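Titin (PDB 5JDD) probably acts as a molecular spring of the muscle sarcomere, with immunoglobulin domains strung in tandem through its I-band and a protein kinase activity elsewhere in the chain. Local coordinates at residues V102-K106 with A251-T255; E191-F197 with S233-V239. All coordinates share one frame; numbering follows the deposited sequence.

Contact 1: V102-K106 with A251-T255; sequences VPETK and AGKAT
Glu104 OE1 is gripped by two backbone amides: that of Lys253 across the contact, and that of Ile178, its stronger partner, in the loop that links this domain to the next. The Lys253 bond is weak, with N to OE1 at 3.2 Å, but nearly straight (169°). The same N-H also leans toward the other carboxylate oxygen, where Lys253 N lies 3.2 Å from Glu104 OE2 at a poorer angle of 134°, making a weak, forked arrangement. The first torsion puts CG between the backbone N and the carbonyl carbon (chi1 57°), and beyond it the chain runs out extended, straight at the turn opposite. Gly252 presents bare backbone, and OE2 comes within 3.6 Å of its CA. Lys253 adds a flank, its CG 3.6 Å from Glu104 OE2, while bends further along the chain fold the ammonium back until NZ is 4.2 Å from that oxygen. This is too long for a salt bridge, though the attraction would probably favour a charged carboxylate. The contact belongs to the interface between two consecutive I-set immunoglobulin domains: the type II turn Pro103-Lys106, joining strands A' and B of one domain, meets the type II' turn Ala251-Ala254 of the F-G hairpin in the next. Thr105 extends the meeting with a methyl group, its CG2 4.0 Å from Gly252 N. Its hydroxyl is held separately, donating to a lone pair of the preceding carbonyl in the carbonyl plane (Thr105 OG1 to Glu104 O, 2.6 Å) and accepting from the amide of Ser207 in the next domain. Lys106 reaches that domain too, through a hydrogen bond from NZ to the carbonyl of Glu204.

Contact 2: E191-F197 with S233-V239; sequences EKDTITF and SLNIRNV
Ile195 and Ile236 form a hydrogen-bonded antiparallel pair whose side chains run side by side into the buried interior, Ile195 CD1 resting 3.9 Å from Ile236 CG1. With CG1 between its backbone N and carbonyl carbon (chi1 64°), Ile195 also reaches the valine beyond the strand end, Ile195 CG1 to Val239 CG1 being 3.9 Å, where the two chains cross at about a right angle. Further along this face Leu234 CD2 approaches the Phe197 ring obliquely, 4.3 Å from Phe197 CD2, and the ring goes on to meet Tyr247 of the facing sheet. These strands are B and E, neighbours in the A-B-E-D sheet of an I-set immunoglobulin sandwich, so their inward residues belong to the core between the sheets. Past the strands the pairing continues firmly through nearly straight backbone bonds, Lys192 N to Val239 O (2.8 Å) and Val239 N to Asp193 O (2.9 Å). The outer face is sparser and polar. There Asn235 ND2 donates to Thr196 OG1 at 2.7 Å with the hydroxyl in the amide plane. Loosest is the solvent side, where a water donates to Lys192 O (2.8 Å) and accepts from Asn238 N (2.9 Å). Lys192 lies alongside Asn238, its CG near OD1, and Arg237 touches Thr194 OG1 with CB and CG, though both long chains run away overall.

Overall arrangement
The two contacts illustrate two levels of organisation in a tandem of immunoglobulin domains. Contact 1 joins consecutive domains end to end through turns, burying little surface (162 Å²), whereas contact 2 lies wholly within the later domain and buries 621 Å² by pairing two strands of one sheet. Both segments of contact 2 fall between those of contact 1 along the chain. Their centres are 26 Å apart and their nearest atoms about 11 Å, so they do not touch. Residues 251-255 and contact 2 share a domain but use opposite sheets of its sandwich. Contact 1 lies nearer the chain's middle, 23 Å from centre to centre against 46 Å for contact 2.

Contact 1: V102-K106 with A251-T255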
# COMPACT_ATOMS: atom_id res chain seq x y z
N VAL A 102 7.19 14.28 -1.34
CA VAL A 102 7.34 14.02 -2.77
C VAL A 102 6.98 15.28 -3.53
O VAL A 102 5.93 15.89 -3.28
CB VAL A 102 6.38 12.90 -3.23
CG1 VAL A 102 6.55 12.65 -4.71
CG2 VAL A 102 6.67 11.61 -2.48
N PRO A 103 7.84 15.70 -4.48
CA PRO A 103 7.47 16.89 -5.26
C PRO A 103 6.21 16.64 -6.09
O PRO A 103 6.04 15.53 -6.62
CB PRO A 103 8.67 17.09 -6.20
CG PRO A 103 9.81 16.43 -5.47
CD PRO A 103 9.21 15.25 -4.76
N GLU A 104 5.38 17.67 -6.22
CA GLU A 104 4.20 17.57 -7.06
C GLU A 104 4.58 17.10 -8.46
O GLU A 104 5.66 17.43 -8.97
CB GLU A 104 3.41 18.88 -7.10
CG GLU A 104 4.22 20.05 -7.56
CD GLU A 104 3.45 21.37 -7.55
OE1 GLU A 104 4.11 22.43 -7.57
OE2 GLU A 104 2.20 21.37 -7.55
N THR A 105 3.66 16.33 -9.06
CA THR A 105 3.80 15.64 -10.35
C THR A 105 4.59 14.33 -10.31
O THR A 105 4.51 13.52 -11.24
CB THR A 105 4.33 16.53 -11.53
OG1 THR A 105 5.76 16.66 -11.44
CG2 THR A 105 3.66 17.91 -11.55
N LYS A 106 5.33 14.10 -9.23
CA LYS A 106 6.10 12.86 -9.14
C LYS A 106 5.32 11.75 -8.44
O LYS A 106 4.25 11.99 -7.88
CB LYS A 106 7.47 13.11 -8.48
CG LYS A 106 8.34 14.07 -9.29
CD LYS A 106 9.74 14.20 -8.69
CE LYS A 106 10.55 12.92 -8.91
NZ LYS A 106 11.95 13.08 -8.39
N ALA A 251 4.82 24.04 -14.44
CA ALA A 251 5.11 22.77 -13.79
C ALA A 251 4.44 22.74 -12.43
O ALA A 251 4.80 23.54 -11.56
CB ALA A 251 6.61 22.57 -13.63
N GLY A 252 3.49 21.83 -12.26
CA GLY A 252 2.68 21.81 -11.06
C GLY A 252 1.97 23.14 -10.91
O GLY A 252 1.32 23.61 -11.84
N LYS A 253 2.11 23.76 -9.74
CA LYS A 253 1.54 25.09 -9.51
C LYS A 253 2.50 26.23 -9.81
O LYS A 253 2.18 27.40 -9.57
CB LYS A 253 1.02 25.19 -8.07
CG LYS A 253 -0.07 24.18 -7.74
CD LYS A 253 -0.68 24.39 -6.35
CE LYS A 253 0.18 23.81 -5.24
NZ LYS A 253 1.42 24.58 -4.94
N ALA A 254 3.68 25.91 -10.33
CA ALA A 254 4.68 26.94 -10.62
C ALA A 254 4.62 27.36 -12.08
O ALA A 254 4.45 26.52 -12.97
CB ALA A 254 6.07 26.43 -10.31
N THR A 255 4.74 28.67 -12.32
CA THR A 255 4.82 29.18 -13.69
C THR A 255 5.84 30.30 -13.83
O THR A 255 6.15 31.02 -12.87
CB THR A 255 3.47 29.72 -14.25
OG1 THR A 255 3.06 30.88 -13.52
CG2 THR A 255 2.37 28.67 -14.19

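Contact 2: E191-F197 with S233-V239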
# COMPACT_ATOMS: atom_id res chain seq x y z
N GLU A 191 14.25 38.18 -37.19
CA GLU A 191 13.69 37.21 -38.12
C GLU A 191 14.77 36.23 -38.61
O GLU A 191 15.90 36.64 -38.94
CB GLU A 191 13.05 37.97 -39.28
CG GLU A 191 12.40 37.12 -40.35
CD GLU A 191 11.74 38.00 -41.41
OE1 GLU A 191 11.35 39.14 -41.07
OE2 GLU A 191 11.63 37.54 -42.57
N LYS A 192 14.41 34.95 -38.59
CA LYS A 192 15.25 33.80 -38.98
C LYS A 192 16.20 33.28 -37.90
O LYS A 192 16.84 32.24 -38.10
CB LYS A 192 15.99 34.06 -40.31
CG LYS A 192 15.08 34.38 -41.47
CD LYS A 192 15.87 34.62 -42.75
CE LYS A 192 14.92 34.95 -43.89
NZ LYS A 192 15.65 35.43 -45.10
N ASP A 193 16.27 33.96 -36.76
CA ASP A 193 17.07 33.45 -35.65
C ASP A 193 16.51 32.13 -35.11
O ASP A 193 15.31 31.84 -35.23
CB ASP A 193 17.10 34.43 -34.48
CG ASP A 193 18.03 35.62 -34.71
OD1 ASP A 193 18.78 35.66 -35.70
OD2 ASP A 193 18.01 36.52 -33.83
N THR A 194 17.39 31.36 -34.47
CA THR A 194 16.95 30.27 -33.61
C THR A 194 17.11 30.73 -32.17
O THR A 194 18.15 31.26 -31.80
CB THR A 194 17.76 29.00 -33.85
OG1 THR A 194 17.45 28.50 -35.15
CG2 THR A 194 17.42 27.95 -32.80
N ILE A 195 16.06 30.56 -31.36
CA ILE A 195 16.07 31.06 -29.98
C ILE A 195 15.85 29.94 -29.00
O ILE A 195 15.29 28.90 -29.35
CB ILE A 195 14.99 32.17 -29.77
CG1 ILE A 195 13.57 31.63 -29.94
CG2 ILE A 195 15.23 33.31 -30.75
CD1 ILE A 195 12.88 31.14 -28.63
N THR A 196 16.28 30.14 -27.75
CA THR A 196 16.06 29.15 -26.71
C THR A 196 15.64 29.79 -25.39
O THR A 196 16.43 30.52 -24.77
CB THR A 196 17.33 28.30 -26.47
OG1 THR A 196 17.77 27.72 -27.70
CG2 THR A 196 17.04 27.20 -25.45
N PHE A 197 14.41 29.53 -24.96
CA PHE A 197 13.98 29.89 -23.62
C PHE A 197 14.46 28.81 -22.66
O PHE A 197 14.47 27.63 -23.03
CB PHE A 197 12.45 29.94 -23.53
CG PHE A 197 11.84 31.19 -24.11
CD1 PHE A 197 11.92 32.40 -23.43
CD2 PHE A 197 11.15 31.15 -25.32
CE1 PHE A 197 11.34 33.55 -23.95
CE2 PHE A 197 10.57 32.30 -25.84
CZ PHE A 197 10.66 33.50 -25.15
N SER A 233 14.19 23.52 -21.57
CA SER A 233 14.36 24.50 -22.64
C SER A 233 13.27 24.39 -23.70
O SER A 233 12.72 23.32 -23.93
CB SER A 233 15.73 24.36 -23.29
OG SER A 233 15.89 23.08 -23.86
N LEU A 234 12.99 25.51 -24.35
CA LEU A 234 12.10 25.55 -25.49
C LEU A 234 12.89 26.22 -26.61
O LEU A 234 13.23 27.40 -26.53
CB LEU A 234 10.82 26.34 -25.18
CG LEU A 234 9.96 26.75 -26.39
CD1 LEU A 234 9.43 25.54 -27.12
CD2 LEU A 234 8.81 27.65 -25.93
N ASN A 235 13.21 25.44 -27.64
CA ASN A 235 14.05 25.91 -28.72
C ASN A 235 13.18 26.10 -29.95
O ASN A 235 12.56 25.15 -30.42
CB ASN A 235 15.16 24.89 -28.99
CG ASN A 235 16.08 25.33 -30.12
OD1 ASN A 235 15.97 24.86 -31.25
ND2 ASN A 235 17.00 26.23 -29.81
N ILE A 236 13.12 27.33 -30.45
CA ILE A 236 12.30 27.64 -31.61
C ILE A 236 13.19 28.06 -32.77
O ILE A 236 13.92 29.05 -32.68
CB ILE A 236 11.28 28.76 -31.31
CG1 ILE A 236 10.44 28.42 -30.07
CG2 ILE A 236 10.36 28.97 -32.51
CD1 ILE A 236 9.39 29.46 -29.73
N ARG A 237 13.12 27.31 -33.86
CA ARG A 237 13.94 27.60 -35.04
C ARG A 237 13.29 28.58 -35.99
O ARG A 237 12.06 28.65 -36.09
CB ARG A 237 14.23 26.31 -35.80
CG ARG A 237 15.04 25.33 -35.01
CD ARG A 237 15.19 24.03 -35.77
NE ARG A 237 16.08 23.11 -35.06
CZ ARG A 237 16.51 21.97 -35.58
NH1 ARG A 237 16.14 21.61 -36.80
NH2 ARG A 237 17.32 21.19 -34.87
N ASN A 238 14.13 29.34 -36.70
CA ASN A 238 13.70 30.15 -37.84
C ASN A 238 12.52 31.06 -37.48
O ASN A 238 11.46 31.01 -38.11
CB ASN A 238 13.36 29.25 -39.04
CG ASN A 238 13.21 30.04 -40.33
OD1 ASN A 238 13.71 31.16 -40.46
ND2 ASN A 238 12.51 29.46 -41.30
N VAL A 239 12.71 31.89 -36.46
CA VAL A 239 11.57 32.64 -35.94
C VAL A 239 11.05 33.69 -36.91
O VAL A 239 11.79 34.25 -37.74
CB VAL A 239 11.86 33.28 -34.56
CG1 VAL A 239 12.14 32.20 -33.52
CG2 VAL A 239 13.03 34.25 -34.64
O HOH W 1 16.97 29.60 -37.26